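Local coordinates for protein TetR-like transcriptional regulator (Rhodococcus, PDB 3F1B) that probably binds DNA through an N-terminal helix-turn-helix and regulates transcription, at residues L10-A13 against V14-Q18; E34-M37 against D38-A41; S125-S128 against S129-R132. All coordinates share one frame; numbering follows the deposited sequence.

Contact 1: residues L10-A13 against V14-Q18; sequences LPRA and VREQQ
Arg12 and Glu16 each carry CG opposite the backbone N (chi1 -169° and -171°) and then bend at chi2, which lays the two side chains alongside each other for an i to i+4 salt bridge near the start of helix 12-30, the helix that opens the DNA-binding domain of the TetR fold. Both terminal nitrogens of Arg12 turn to one carboxylate oxygen: NH1 stands 3.0 Å from Glu16 OE2, and the bond from NH2 is weak. The guanidinium meets OE2 from above the carboxylate plane, with the two planes 75° apart, so the pairing is not flat. Glu16 OE1 shares a weak hydrogen bond with Tyr55 OH.

In the backbone, Gln17 N donates to Ala13 O at 2.9 Å, a helical bond. Leu10 folds back along the helix. Its side chain crosses that of Val14 at about a right angle, CD2 touching Val14 CG2 at 3.6 Å and also the amide of Gln18, while Pro11 CD rests against Val14 CG1. Beside this apolar patch the Arg15 guanidinium turns an edge to Leu10 CB, and NH1 reaches Arg9 O in a weak hydrogen bond.

Contact 2: residues E34-M37 against D38-A41; sequences ETSM and DAIA. With SO4 (sulfate ion), chain C.
Ser36 caps helix 37-43, the first helix of the predicted helix-turn-helix, by accepting a hydrogen bond from Ala39 N on its OG at 3.0 Å. With chi1 at 62°, OG sits between the backbone N and the carbonyl carbon of its own residue, facing the first turn; Arg30 gives it a second, weak bond. Without the hydroxyl, as with an alanine here, Ala39 N would probably lose its capping acceptor and Arg30 its weak second contact.

The backbone bonds follow directly: Ile40 N to Ser36 O is almost straight (177°), and Ala41 N donates to Met37 O.

The apolar contacts lie on the buried side. Thr35 CG2 meets Ile40 CD1 at 3.6 Å, the side chains crossing at about a right angle, and the selenium of Met37, a selenomethionine, approaches the same CD1. Leu51 and Leu61 extend this packing to helices 48-54 and 58-77.

Charge gathers at the helix N-terminus. Asp38 OD1 forms a salt bridge with Lys48, and a sulfate, probably from the crystallisation liquor, accepts hydrogen bonds from two backbone amides: Met37 N donates to sulfate O3 at 2.8 Å, and Asp38 N to sulfate O1 at 2.8 Å.

Contact 3: residues S125-S128 against S129-R132; sequences SVQS and SRDR. With SO4 (sulfate ion), chain B.
Gln127 turns its carbonyl end back over the next turn of helix 126-143, so that OE1 touches Arg130 CB at 3.2 Å and takes a weak hydrogen bond from Arg130 NH1. The oxygen lies at the guanidinium edge, near its plane, while the amide and guanidinium planes stand 88° apart. Asp131 OD1 also lies near OE1, two acceptors with no bond between them, the carboxylate turned only 15° from the amide plane. In the backbone, i to i+4 bonds join Ser129 N to Ser125 O at 3.0 Å, Arg130 N to Val126 O, Asp131 N to Gln127 O at 2.7 Å, and Arg132 N to Ser128 O at 2.9 Å. Ser129 OG adds a weak bond to Ser125 O.

The Arg132 side chain heads away from this group: a chi1 of 176° puts CG opposite the backbone N, and NH2 reaches O2 of a sulfate, probably from the crystallisation liquor, at 2.8 Å in the guanidinium plane; two weaker bonds, from NH1 and NH2, converge on sulfate O3. Glu135 pairs with NH1 and helps to hold the guanidinium.

Arg130 NE forms a salt bridge with Glu166, and Asp131 OD2 one with Arg171 of the second subunit, whose Asp170 and Tyr113 pack on Gln127 and Arg130 respectively. This early part of helix 126-143 contacts both helix 153-173 of its own chain and the second subunit.

Contacts 1 and 2 belong to the DNA-binding end of the chain, at the starts of two successive helices, 12-30 and 37-43; their centres are 19 Å apart and their nearest atoms about 7 Å. Helix 12-30 joins them, since its far end brings Arg30 to the cap of contact 2. Contact 3 lies in the C-terminal domain, its centre 29 Å from contact 1 and 27 Å from contact 2, and of the three it alone touches the second subunit. Contacts 2 and 3 each bind a sulfate, by backbone amides in one and an arginine in the other. The sulfate at the helix-turn-helix may occupy a place where a DNA phosphate could bind.

Contact 1: residues L10-A13 against V14-Q18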
loop_
_atom_site.group_PDB
_atom_site.type_symbol
_atom_site.label_atom_id
_atom_site.label_comp_id
_atom_site.label_asym_id
_atom_site.label_seq_id
_atom_site.Cartn_x
_atom_site.Cartn_y
_atom_site.Cartn_z
ATOM N N LEU A 10 -8.601 -34.073 -17.707
ATOM C CA LEU A 10 -7.988 -32.758 -17.361
ATOM C C LEU A 10 -6.525 -32.788 -16.890
ATOM O O LEU A 10 -6.272 -32.820 -15.678
ATOM C CB LEU A 10 -8.861 -31.924 -16.412
ATOM C CG LEU A 10 -10.051 -31.192 -17.037
ATOM C CD1 LEU A 10 -11.358 -31.900 -16.700
ATOM C CD2 LEU A 10 -10.087 -29.738 -16.603
ATOM N N PRO A 11 -5.560 -32.749 -17.854
ATOM C CA PRO A 11 -4.143 -32.970 -17.533
ATOM C C PRO A 11 -3.466 -31.814 -16.777
ATOM O O PRO A 11 -3.908 -31.438 -15.676
ATOM C CB PRO A 11 -3.497 -33.205 -18.912
ATOM C CG PRO A 11 -4.344 -32.445 -19.858
ATOM C CD PRO A 11 -5.752 -32.493 -19.301
ATOM N N ARG A 12 -2.424 -31.253 -17.390
ATOM C CA ARG A 12 -1.427 -30.423 -16.705
ATOM C C ARG A 12 -1.951 -29.113 -16.073
ATOM O O ARG A 12 -2.710 -29.143 -15.086
ATOM C CB ARG A 12 -0.213 -30.198 -17.642
ATOM C CG ARG A 12 1.053 -29.562 -17.013
ATOM C CD ARG A 12 1.389 -30.087 -15.596
ATOM N NE ARG A 12 2.300 -29.195 -14.873
ATOM C CZ ARG A 12 1.944 -28.047 -14.297
ATOM N NH1 ARG A 12 0.689 -27.616 -14.346
ATOM N NH2 ARG A 12 2.851 -27.314 -13.671
ATOM N N ALA A 13 -1.539 -27.979 -16.647
ATOM C CA ALA A 13 -1.806 -26.650 -16.100
ATOM C C ALA A 13 -3.294 -26.267 -16.115
ATOM O O ALA A 13 -3.644 -25.130 -15.790
ATOM C CB ALA A 13 -0.948 -25.601 -16.827
ATOM N N VAL A 14 -4.154 -27.227 -16.472
ATOM C CA VAL A 14 -5.596 -27.003 -16.582
ATOM C C VAL A 14 -6.337 -27.151 -15.254
ATOM O O VAL A 14 -7.222 -26.343 -14.954
ATOM C CB VAL A 14 -6.245 -27.902 -17.652
ATOM C CG1 VAL A 14 -6.178 -29.368 -17.252
ATOM C CG2 VAL A 14 -7.679 -27.468 -17.900
ATOM N N ARG A 15 -5.993 -28.178 -14.471
ATOM C CA ARG A 15 -6.536 -28.309 -13.127
ATOM C C ARG A 15 -5.951 -27.166 -12.281
ATOM O O ARG A 15 -6.687 -26.464 -11.579
ATOM C CB ARG A 15 -6.206 -29.681 -12.546
ATOM C CG ARG A 15 -7.295 -30.259 -11.630
ATOM C CD ARG A 15 -8.707 -30.193 -12.268
ATOM N NE ARG A 15 -9.653 -31.171 -11.700
ATOM C CZ ARG A 15 -10.030 -32.322 -12.274
ATOM N NH1 ARG A 15 -9.554 -32.687 -13.459
ATOM N NH2 ARG A 15 -10.894 -33.119 -11.652
ATOM N N GLU A 16 -4.629 -27.004 -12.391
ATOM C CA GLU A 16 -3.842 -25.848 -11.929
ATOM C C GLU A 16 -4.546 -24.501 -12.085
ATOM O O GLU A 16 -4.879 -23.840 -11.098
ATOM C CB GLU A 16 -2.572 -25.778 -12.781
ATOM C CG GLU A 16 -1.515 -24.783 -12.336
ATOM C CD GLU A 16 -0.464 -25.462 -11.468
ATOM O OE1 GLU A 16 -0.778 -25.739 -10.272
ATOM O OE2 GLU A 16 0.656 -25.740 -11.992
ATOM N N GLN A 17 -4.759 -24.111 -13.339
ATOM C CA GLN A 17 -5.332 -22.822 -13.658
ATOM C C GLN A 17 -6.720 -22.650 -13.059
ATOM O O GLN A 17 -7.080 -21.530 -12.671
ATOM C CB GLN A 17 -5.295 -22.536 -15.164
ATOM C CG GLN A 17 -6.405 -21.635 -15.721
ATOM C CD GLN A 17 -7.484 -22.431 -16.476
ATOM O OE1 GLN A 17 -7.638 -22.278 -17.684
ATOM N NE2 GLN A 17 -8.206 -23.307 -15.770
ATOM N N GLN A 18 -7.477 -23.737 -12.930
ATOM C CA GLN A 18 -8.789 -23.636 -12.305
ATOM C C GLN A 18 -8.700 -23.370 -10.806
ATOM O O GLN A 18 -9.524 -22.620 -10.254
ATOM C CB GLN A 18 -9.570 -24.895 -12.533
ATOM C CG GLN A 18 -10.229 -24.952 -13.847
ATOM C CD GLN A 18 -10.984 -26.249 -14.013
ATOM O OE1 GLN A 18 -11.251 -26.956 -13.029
ATOM N NE2 GLN A 18 -11.320 -26.585 -15.252
#

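Contact 2: residues E34-M37 against D38-A41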
loop_
_atom_site.group_PDB
_atom_site.type_symbol
_atom_site.label_atom_id
_atom_site.label_comp_id
_atom_site.label_asym_id
_atom_site.label_seq_id
_atom_site.Cartn_x
_atom_site.Cartn_y
_atom_site.Cartn_z
ATOM N N GLU A 34 -9.087 -14.397 6.242
ATOM C CA GLU A 34 -10.514 -14.775 6.199
ATOM C C GLU A 34 -10.875 -15.652 4.995
ATOM O O GLU A 34 -12.022 -16.080 4.860
ATOM C CB GLU A 34 -11.418 -13.536 6.253
ATOM C CG GLU A 34 -12.815 -13.755 6.892
ATOM C CD GLU A 34 -12.817 -13.680 8.430
ATOM O OE1 GLU A 34 -13.898 -13.458 9.033
ATOM O OE2 GLU A 34 -11.743 -13.841 9.047
ATOM N N THR A 35 -9.900 -15.906 4.123
ATOM C CA THR A 35 -10.034 -16.938 3.098
ATOM C C THR A 35 -9.719 -18.316 3.698
ATOM O O THR A 35 -8.801 -18.436 4.497
ATOM C CB THR A 35 -9.132 -16.643 1.873
ATOM O OG1 THR A 35 -9.822 -15.737 0.998
ATOM C CG2 THR A 35 -8.799 -17.910 1.104
ATOM N N SER A 36 -10.479 -19.339 3.324
ATOM C CA SER A 36 -10.236 -20.680 3.831
ATOM C C SER A 36 -10.040 -21.625 2.681
ATOM O O SER A 36 -10.484 -21.360 1.563
ATOM C CB SER A 36 -11.422 -21.161 4.673
ATOM O OG SER A 36 -12.625 -21.235 3.907
HETATM N N MSE A 37 -9.372 -22.735 2.954
HETATM C CA MSE A 37 -9.208 -23.792 1.950
HETATM C C MSE A 37 -10.581 -24.327 1.544
HETATM O O MSE A 37 -10.816 -24.659 0.388
HETATM C CB MSE A 37 -8.279 -24.878 2.481
HETATM C CG MSE A 37 -6.853 -24.382 2.630
HETATM SE SE MSE A 37 -6.101 -23.903 0.899
HETATM C CE MSE A 37 -5.179 -25.576 0.599
ATOM N N ASP A 38 -11.481 -24.341 2.512
ATOM C CA ASP A 38 -12.876 -24.636 2.322
ATOM C C ASP A 38 -13.461 -23.851 1.167
ATOM O O ASP A 38 -13.959 -24.413 0.195
ATOM C CB ASP A 38 -13.644 -24.210 3.571
ATOM C CG ASP A 38 -13.952 -25.364 4.518
ATOM O OD1 ASP A 38 -13.905 -26.557 4.111
ATOM O OD2 ASP A 38 -14.281 -25.058 5.690
ATOM N N ALA A 39 -13.431 -22.536 1.306
ATOM C CA ALA A 39 -14.074 -21.650 0.363
ATOM C C ALA A 39 -13.402 -21.729 -1.009
ATOM O O ALA A 39 -14.088 -21.778 -2.034
ATOM C CB ALA A 39 -14.064 -20.248 0.904
ATOM N N ILE A 40 -12.071 -21.776 -1.041
ATOM C CA ILE A 40 -11.365 -21.974 -2.320
ATOM C C ILE A 40 -11.799 -23.268 -3.019
ATOM O O ILE A 40 -12.126 -23.224 -4.205
ATOM C CB ILE A 40 -9.821 -21.941 -2.204
ATOM C CG1 ILE A 40 -9.322 -20.549 -1.797
ATOM C CG2 ILE A 40 -9.196 -22.329 -3.530
ATOM C CD1 ILE A 40 -7.890 -20.551 -1.215
ATOM N N ALA A 41 -11.774 -24.407 -2.293
ATOM C CA ALA A 41 -12.207 -25.747 -2.841
ATOM C C ALA A 41 -13.606 -25.721 -3.451
ATOM O O ALA A 41 -13.795 -26.221 -4.559
ATOM C CB ALA A 41 -12.115 -26.855 -1.794
HETATM S S SO4 C . -9.486 -24.204 6.055
HETATM O O1 SO4 C . -10.680 -24.200 5.217
HETATM O O2 SO4 C . -8.978 -25.581 6.016
HETATM O O3 SO4 C . -8.490 -23.250 5.557
HETATM O O4 SO4 C . -9.828 -23.841 7.427
#

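Contact 3: residues S125-S128 against S129-R132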
loop_
_atom_site.group_PDB
_atom_site.type_symbol
_atom_site.label_atom_id
_atom_site.label_comp_id
_atom_site.label_asym_id
_atom_site.label_seq_id
_atom_site.Cartn_x
_atom_site.Cartn_y
_atom_site.Cartn_z
ATOM N N SER A 125 8.527 -10.730 -1.155
ATOM C CA SER A 125 8.609 -11.120 -2.575
ATOM C C SER A 125 8.383 -9.855 -3.382
ATOM O O SER A 125 9.238 -9.442 -4.176
ATOM C CB SER A 125 7.513 -12.142 -2.953
ATOM O OG SER A 125 7.849 -13.485 -2.637
ATOM N N VAL A 126 7.221 -9.243 -3.131
ATOM C CA VAL A 126 6.737 -8.093 -3.907
ATOM C C VAL A 126 7.235 -6.715 -3.432
ATOM O O VAL A 126 7.294 -5.790 -4.241
ATOM C CB VAL A 126 5.168 -8.166 -4.285
ATOM C CG1 VAL A 126 4.334 -8.908 -3.236
ATOM C CG2 VAL A 126 4.582 -6.788 -4.626
ATOM N N GLN A 127 7.627 -6.566 -2.165
ATOM C CA GLN A 127 8.368 -5.341 -1.803
ATOM C C GLN A 127 9.739 -5.292 -2.497
ATOM O O GLN A 127 10.128 -4.254 -3.015
ATOM C CB GLN A 127 8.501 -5.115 -0.291
ATOM C CG GLN A 127 7.754 -3.872 0.244
ATOM C CD GLN A 127 8.273 -2.508 -0.269
ATOM O OE1 GLN A 127 8.517 -2.313 -1.471
ATOM N NE2 GLN A 127 8.411 -1.551 0.652
ATOM N N SER A 128 10.452 -6.417 -2.532
ATOM C CA SER A 128 11.638 -6.504 -3.365
ATOM C C SER A 128 11.285 -6.305 -4.847
ATOM O O SER A 128 12.037 -5.637 -5.557
ATOM C CB SER A 128 12.434 -7.770 -3.102
ATOM O OG SER A 128 13.397 -7.538 -2.075
ATOM N N SER A 129 10.136 -6.817 -5.305
ATOM C CA SER A 129 9.647 -6.480 -6.657
ATOM C C SER A 129 9.382 -4.993 -6.783
ATOM O O SER A 129 9.882 -4.355 -7.715
ATOM C CB SER A 129 8.382 -7.253 -7.033
ATOM O OG SER A 129 8.689 -8.567 -7.463
ATOM N N ARG A 130 8.608 -4.441 -5.842
ATOM C CA ARG A 130 8.320 -3.013 -5.797
ATOM C C ARG A 130 9.561 -2.163 -5.820
ATOM O O ARG A 130 9.606 -1.128 -6.485
ATOM C CB ARG A 130 7.638 -2.678 -4.505
ATOM C CG ARG A 130 6.972 -1.336 -4.516
ATOM C CD ARG A 130 5.753 -1.506 -3.667
ATOM N NE ARG A 130 5.155 -0.242 -3.317
ATOM C CZ ARG A 130 5.764 0.723 -2.634
ATOM N NH1 ARG A 130 7.027 0.573 -2.248
ATOM N NH2 ARG A 130 5.091 1.831 -2.339
ATOM N N ASP A 131 10.560 -2.583 -5.051
ATOM C CA ASP A 131 11.786 -1.836 -4.964
ATOM C C ASP A 131 12.571 -1.900 -6.240
ATOM O O ASP A 131 13.133 -0.909 -6.667
ATOM C CB ASP A 131 12.614 -2.368 -3.835
ATOM C CG ASP A 131 12.223 -1.755 -2.543
ATOM O OD1 ASP A 131 11.724 -2.481 -1.651
ATOM O OD2 ASP A 131 12.381 -0.510 -2.451
ATOM N N ARG A 132 12.594 -3.072 -6.844
ATOM C CA ARG A 132 13.212 -3.235 -8.115
ATOM C C ARG A 132 12.484 -2.316 -9.100
ATOM O O ARG A 132 13.135 -1.603 -9.867
ATOM C CB ARG A 132 13.203 -4.717 -8.538
ATOM C CG ARG A 132 13.774 -4.981 -9.945
ATOM C CD ARG A 132 15.110 -4.257 -10.171
ATOM N NE ARG A 132 15.624 -4.403 -11.531
ATOM C CZ ARG A 132 16.810 -3.940 -11.948
ATOM N NH1 ARG A 132 17.619 -3.252 -11.131
ATOM N NH2 ARG A 132 17.192 -4.145 -13.200
HETATM S S SO4 B . 19.442 -2.089 -14.298
HETATM O O1 SO4 B . 20.752 -1.511 -14.013
HETATM O O2 SO4 B . 19.589 -3.540 -14.454
HETATM O O3 SO4 B . 18.570 -1.779 -13.172
HETATM O O4 SO4 B . 18.864 -1.491 -15.504
#